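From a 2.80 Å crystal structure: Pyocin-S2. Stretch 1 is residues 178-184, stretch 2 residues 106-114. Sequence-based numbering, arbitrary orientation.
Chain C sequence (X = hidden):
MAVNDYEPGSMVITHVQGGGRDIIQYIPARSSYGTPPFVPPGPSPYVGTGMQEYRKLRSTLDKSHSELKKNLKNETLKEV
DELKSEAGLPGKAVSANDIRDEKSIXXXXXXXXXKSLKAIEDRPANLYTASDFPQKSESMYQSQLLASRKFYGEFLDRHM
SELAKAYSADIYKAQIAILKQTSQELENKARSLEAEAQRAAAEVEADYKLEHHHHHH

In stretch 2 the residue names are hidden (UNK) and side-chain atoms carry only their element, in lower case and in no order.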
ATOM      1  N   ILE C 178     -33.688 -45.143 -20.921  1.00 44.20           N
ATOM      2  CA  ILE C 178     -34.951 -45.069 -21.676  1.00 42.82           C
ATOM      3  C   ILE C 178     -34.823 -45.844 -22.990  1.00 49.60           C
ATOM      4  O   ILE C 178     -35.751 -46.570 -23.352  1.00 50.86           O
ATOM      5  CB  ILE C 178     -35.454 -43.602 -21.918  1.00 43.18           C
ATOM      6  CG1 ILE C 178     -35.698 -42.846 -20.591  1.00 42.57           C
ATOM      7  CG2 ILE C 178     -36.707 -43.613 -22.782  1.00 42.55           C
ATOM      8  CD1 ILE C 178     -36.129 -41.428 -20.725  1.00 40.36           C
ATOM      9  N   LEU C 179     -33.683 -45.678 -23.697  1.00 46.77           N
ATOM     10  CA  LEU C 179     -33.423 -46.335 -24.977  1.00 47.03           C
ATOM     11  C   LEU C 179     -33.145 -47.824 -24.824  1.00 53.97           C
ATOM     12  O   LEU C 179     -33.498 -48.570 -25.725  1.00 54.86           O
ATOM     13  CB  LEU C 179     -32.317 -45.633 -25.782  1.00 46.73           C
ATOM     14  CG  LEU C 179     -32.677 -44.250 -26.337  1.00 50.63           C
ATOM     15  CD1 LEU C 179     -31.439 -43.407 -26.568  1.00 50.21           C
ATOM     16  CD2 LEU C 179     -33.505 -44.360 -27.604  1.00 53.52           C
ATOM     17  N   LYS C 180     -32.551 -48.263 -23.686  1.00 51.43           N
ATOM     18  CA  LYS C 180     -32.286 -49.680 -23.377  1.00 52.08           C
ATOM     19  C   LYS C 180     -33.629 -50.416 -23.241  1.00 55.47           C
ATOM     20  O   LYS C 180     -33.793 -51.502 -23.796  1.00 54.64           O
ATOM     21  CB  LYS C 180     -31.469 -49.814 -22.075  1.00 55.13           C
ATOM     22  CG  LYS C 180     -30.235 -50.696 -22.207  1.00 63.85           C
ATOM     23  CD  LYS C 180     -28.950 -49.870 -22.291  1.00 70.89           C
ATOM     24  CE  LYS C 180     -27.697 -50.716 -22.349  1.00 71.80           C
ATOM     25  NZ  LYS C 180     -26.466 -49.882 -22.360  1.00 73.22           N
ATOM     26  N   GLN C 181     -34.595 -49.789 -22.528  1.00 52.60           N
ATOM     27  CA  GLN C 181     -35.948 -50.308 -22.314  1.00 52.79           C
ATOM     28  C   GLN C 181     -36.748 -50.281 -23.613  1.00 55.35           C
ATOM     29  O   GLN C 181     -37.493 -51.229 -23.870  1.00 56.14           O
ATOM     30  CB  GLN C 181     -36.674 -49.535 -21.198  1.00 54.38           C
ATOM     31  CG  GLN C 181     -38.046 -50.129 -20.827  1.00 58.34           C
ATOM     32  CD  GLN C 181     -38.702 -49.487 -19.622  1.00 70.73           C
ATOM     33  OE1 GLN C 181     -38.108 -48.629 -18.960  1.00 61.22           O
ATOM     34  NE2 GLN C 181     -39.938 -49.878 -19.294  1.00 65.45           N
ATOM     35  N   THR C 182     -36.582 -49.213 -24.439  1.00 49.33           N
ATOM     36  CA  THR C 182     -37.241 -49.100 -25.743  1.00 48.11           C
ATOM     37  C   THR C 182     -36.704 -50.174 -26.704  1.00 51.99           C
ATOM     38  O   THR C 182     -37.505 -50.842 -27.359  1.00 51.09           O
ATOM     39  CB  THR C 182     -37.184 -47.671 -26.287  1.00 53.46           C
ATOM     40  OG1 THR C 182     -37.897 -46.818 -25.390  1.00 54.90           O
ATOM     41  CG2 THR C 182     -37.804 -47.551 -27.674  1.00 49.35           C
ATOM     42  N   SER C 183     -35.364 -50.384 -26.714  1.00 49.41           N
ATOM     43  CA  SER C 183     -34.657 -51.395 -27.506  1.00 49.83           C
ATOM     44  C   SER C 183     -35.050 -52.808 -27.092  1.00 56.78           C
ATOM     45  O   SER C 183     -35.261 -53.639 -27.974  1.00 58.20           O
ATOM     46  CB  SER C 183     -33.147 -51.231 -27.382  1.00 53.34           C
ATOM     47  OG  SER C 183     -32.483 -51.910 -28.433  1.00 62.55           O
ATOM     48  N   GLN C 184     -35.173 -53.081 -25.770  1.00 54.09           N
ATOM     49  CA  GLN C 184     -35.579 -54.390 -25.255  1.00 55.43           C
ATOM     50  C   GLN C 184     -36.978 -54.765 -25.752  1.00 59.33           C
ATOM     51  O   GLN C 184     -37.162 -55.831 -26.338  1.00 59.76           O
ATOM     52  CB  GLN C 184     -35.510 -54.432 -23.723  1.00 58.44           C
ATOM     53  CG  GLN C 184     -34.221 -55.076 -23.195  1.00 86.02           C
ATOM     54  CD  GLN C 184     -34.109 -56.591 -23.370  1.00107.88           C
ATOM     55  OE1 GLN C 184     -33.009 -57.155 -23.321  1.00107.55           O
ATOM     56  NE2 GLN C 184     -35.230 -57.301 -23.528  1.00 90.77           N
ATOM     57  N   UNK C 106     -32.935 -46.593 -32.613  1.00 37.64           N
ATOM     58  CA  UNK C 106     -32.881 -46.580 -31.142  1.00 37.67           C
ATOM     59  C   UNK C 106     -31.440 -46.893 -30.663  1.00 42.21           C
ATOM     60  O   UNK C 106     -30.898 -46.148 -29.833  1.00 42.06           O
ATOM     61  c   UNK C 106     -33.685 -47.813 -29.043  1.00 42.41           C
ATOM     62  c   UNK C 106     -35.372 -46.974 -30.725  1.00 40.92           C
ATOM     63  c   UNK C 106     -33.956 -47.529 -30.525  1.00 41.96           C
ATOM     64  N   UNK C 107     -30.845 -47.941 -31.235  1.00 38.55           N
ATOM     65  CA  UNK C 107     -29.463 -48.333 -30.966  1.00 39.04           C
ATOM     66  C   UNK C 107     -28.436 -47.295 -31.448  1.00 43.55           C
ATOM     67  O   UNK C 107     -27.468 -47.015 -30.758  1.00 43.85           O
ATOM     68  o   UNK C 107     -29.703 -51.980 -31.394  1.00 55.83           O
ATOM     69  c   UNK C 107     -29.890 -50.830 -30.957  1.00 51.60           C
ATOM     70  o   UNK C 107     -30.649 -50.588 -30.002  1.00 52.55           O
ATOM     71  c   UNK C 107     -29.156 -49.683 -31.615  1.00 41.40           C
ATOM     72  N   UNK C 108     -28.647 -46.745 -32.642  1.00 40.29           N
ATOM     73  CA  UNK C 108     -27.767 -45.727 -33.222  1.00 40.06           C
ATOM     74  C   UNK C 108     -27.811 -44.488 -32.376  1.00 45.82           C
ATOM     75  O   UNK C 108     -26.754 -43.879 -32.149  1.00 46.71           O
ATOM     76  c   UNK C 108     -28.178 -45.401 -34.647  1.00 40.23           C
ATOM     77  N   UNK C 109     -29.026 -44.133 -31.872  1.00 41.86           N
ATOM     78  CA  UNK C 109     -29.228 -42.980 -30.994  1.00 41.51           C
ATOM     79  C   UNK C 109     -28.572 -43.237 -29.652  1.00 49.58           C
ATOM     80  O   UNK C 109     -27.858 -42.367 -29.162  1.00 49.42           O
ATOM     81  c   UNK C 109     -31.021 -41.289 -30.149  1.00 43.19           C
ATOM     82  c   UNK C 109     -32.511 -41.138 -29.888  1.00 45.49           C
ATOM     83  c   UNK C 109     -30.714 -42.641 -30.810  1.00 40.07           C
ATOM     84  c   UNK C 109     -30.492 -40.111 -30.975  1.00 42.02           C
ATOM     85  N   UNK C 110     -28.784 -44.447 -29.088  1.00 48.51           N
ATOM     86  CA  UNK C 110     -28.215 -44.907 -27.829  1.00 49.62           C
ATOM     87  C   UNK C 110     -26.693 -44.796 -27.870  1.00 55.37           C
ATOM     88  O   UNK C 110     -26.113 -44.192 -26.963  1.00 55.37           O
ATOM     89  s   UNK C 110     -28.589 -48.505 -25.790  1.00 63.58           S
ATOM     90  c   UNK C 110     -28.629 -46.363 -27.572  1.00 52.95           C
ATOM     91  c   UNK C 110     -30.159 -49.082 -26.435  1.00 59.02           C
ATOM     92  c   UNK C 110     -28.711 -46.723 -26.107  1.00 57.67           C
ATOM     93  N   UNK C 111     -26.079 -45.319 -28.923  1.00 53.55           N
ATOM     94  CA  UNK C 111     -24.634 -45.274 -29.080  1.00 55.16           C
ATOM     95  C   UNK C 111     -24.109 -43.844 -29.184  1.00 57.57           C
ATOM     96  O   UNK C 111     -23.056 -43.527 -28.641  1.00 56.83           O
ATOM     97  c   UNK C 111     -24.204 -46.088 -30.301  1.00 58.47           C
ATOM     98  o   UNK C 111     -24.066 -48.349 -31.023  1.00 79.43           O
ATOM     99  c   UNK C 111     -24.336 -47.580 -30.080  1.00 71.59           C
ATOM    100  o   UNK C 111     -24.707 -47.987 -28.963  1.00 72.06           O
ATOM    101  N   UNK C 112     -24.836 -42.990 -29.895  1.00 52.13           N
ATOM    102  CA  UNK C 112     -24.434 -41.597 -30.057  1.00 51.01           C
ATOM    103  C   UNK C 112     -24.407 -40.903 -28.704  1.00 52.32           C
ATOM    104  O   UNK C 112     -23.515 -40.118 -28.405  1.00 51.69           O
ATOM    105  c   UNK C 112     -25.389 -40.883 -30.997  1.00 50.88           C
ATOM    106  N   UNK C 113     -25.412 -41.204 -27.896  1.00 47.07           N
ATOM    107  CA  UNK C 113     -25.547 -40.663 -26.542  1.00 46.06           C
ATOM    108  C   UNK C 113     -24.499 -41.246 -25.615  1.00 52.14           C
ATOM    109  O   UNK C 113     -23.977 -40.544 -24.742  1.00 51.45           O
ATOM    110  c   UNK C 113     -29.323 -39.914 -26.118  1.00 47.40           C
ATOM    111  c   UNK C 113     -26.969 -40.874 -25.999  1.00 46.04           C
ATOM    112  c   UNK C 113     -30.208 -38.991 -26.925  1.00 53.70           C
ATOM    113  n   UNK C 113     -29.648 -37.614 -26.998  1.00 60.24           N
ATOM    114  c   UNK C 113     -27.970 -40.030 -26.764  1.00 42.57           C
ATOM    115  N   UNK C 114     -24.175 -42.525 -25.836  1.00 50.00           N
ATOM    116  CA  UNK C 114     -23.146 -43.249 -25.099  1.00 51.05           C
ATOM    117  C   UNK C 114     -21.753 -42.605 -25.337  1.00 53.03           C
ATOM    118  O   UNK C 114     -21.002 -42.400 -24.378  1.00 52.08           O
ATOM    119  c   UNK C 114     -23.138 -44.710 -25.536  1.00 53.04           C
TER

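Residues 178-184 and 106-114 of Pyocin-S2 are segments of two longer helices that run nearly antiparallel, with 159° between their N-to-C directions and axes 9.6 Å apart at closest approach. The side chains of the second segment can be identified from their atoms and surroundings.

Position 106 has three side-chain carbons, the first carrying the other two. This fork at the beta carbon lies against Leu179, Thr182 and Ser183, with no polar atom of its own, and is valine. Val106 CG1 approaches Leu179 CD2 to 3.7 Å and Ser183 CB to 3.8 Å, while Val106 CG2 lies 3.9 Å from Thr182 CG2.

At position 107 two carbons are followed by two oxygens on the second, a short carboxylate. Its CA-to-CB bond points away from the first helix, yet the end of the side chain comes nearer and one oxygen reaches the Ser183 hydroxyl. The residue is aspartate, and Ser183 OG donates a hydrogen bond to Asp107 OD1 at 2.8 Å. Asp107 OD2 is hydrogen-bonded elsewhere in the structure.

Position 108 carries a single carbon and touches nothing on stretch 1; it is alanine.

Position 109 has four carbons, forked at the second, and its tip meets the Leu179 side chain; it is leucine. The fork one atom beyond the beta carbon separates it from isoleucine. Leu109 CD2 meets Leu179 CD2 at 4.1 Å, a looser apolar contact than that made by Val106.

The chain at position 110 is unbranched: two carbons, a sulfur and a terminal carbon, lying along Leu179, Lys180 and Ser183. Only methionine has this thioether. Met110 CG packs 3.8 Å from Leu179 CB, and Met110 SD lies 3.8 Å from Lys180 CD. With chi3 at -70° (m), Met110 CE comes within 3.5 Å of Leu179 O and 3.8 Å of Ser183 CB.

Position 111 again shows two carbons with two oxygens on the second, touches nothing on stretch 1, and is aspartate.

Position 112 has one side-chain carbon, out of reach of the first helix, and is another alanine.

Position 113 has four carbons in a row ending in nitrogen, and its carbons reach the Leu179 side chain; it is lysine. Its aliphatic part supplies the contact: Lys113 CD is 4.1 Å from Leu179 CD1, while Lys113 NZ is hydrogen-bonded elsewhere in the structure.

Position 114, with one carbon and no contact across the pair, is alanine.

The contact is built around Leu179, which loses 109 Å² to the other helix and sits as a knob among Val106, Leu109, Met110 and Lys113. Their spacing of three and four residues places these side chains along one side of their helix, and the CA atoms of Leu179 and Met110 approach to 6.1 Å. The Ser183-Asp107 hydrogen bond adds a polar link to this apolar packing. Altogether 388 Å² is buried, summed over both sides.

Stretch 2, residues 106-114: VDALMDAKA
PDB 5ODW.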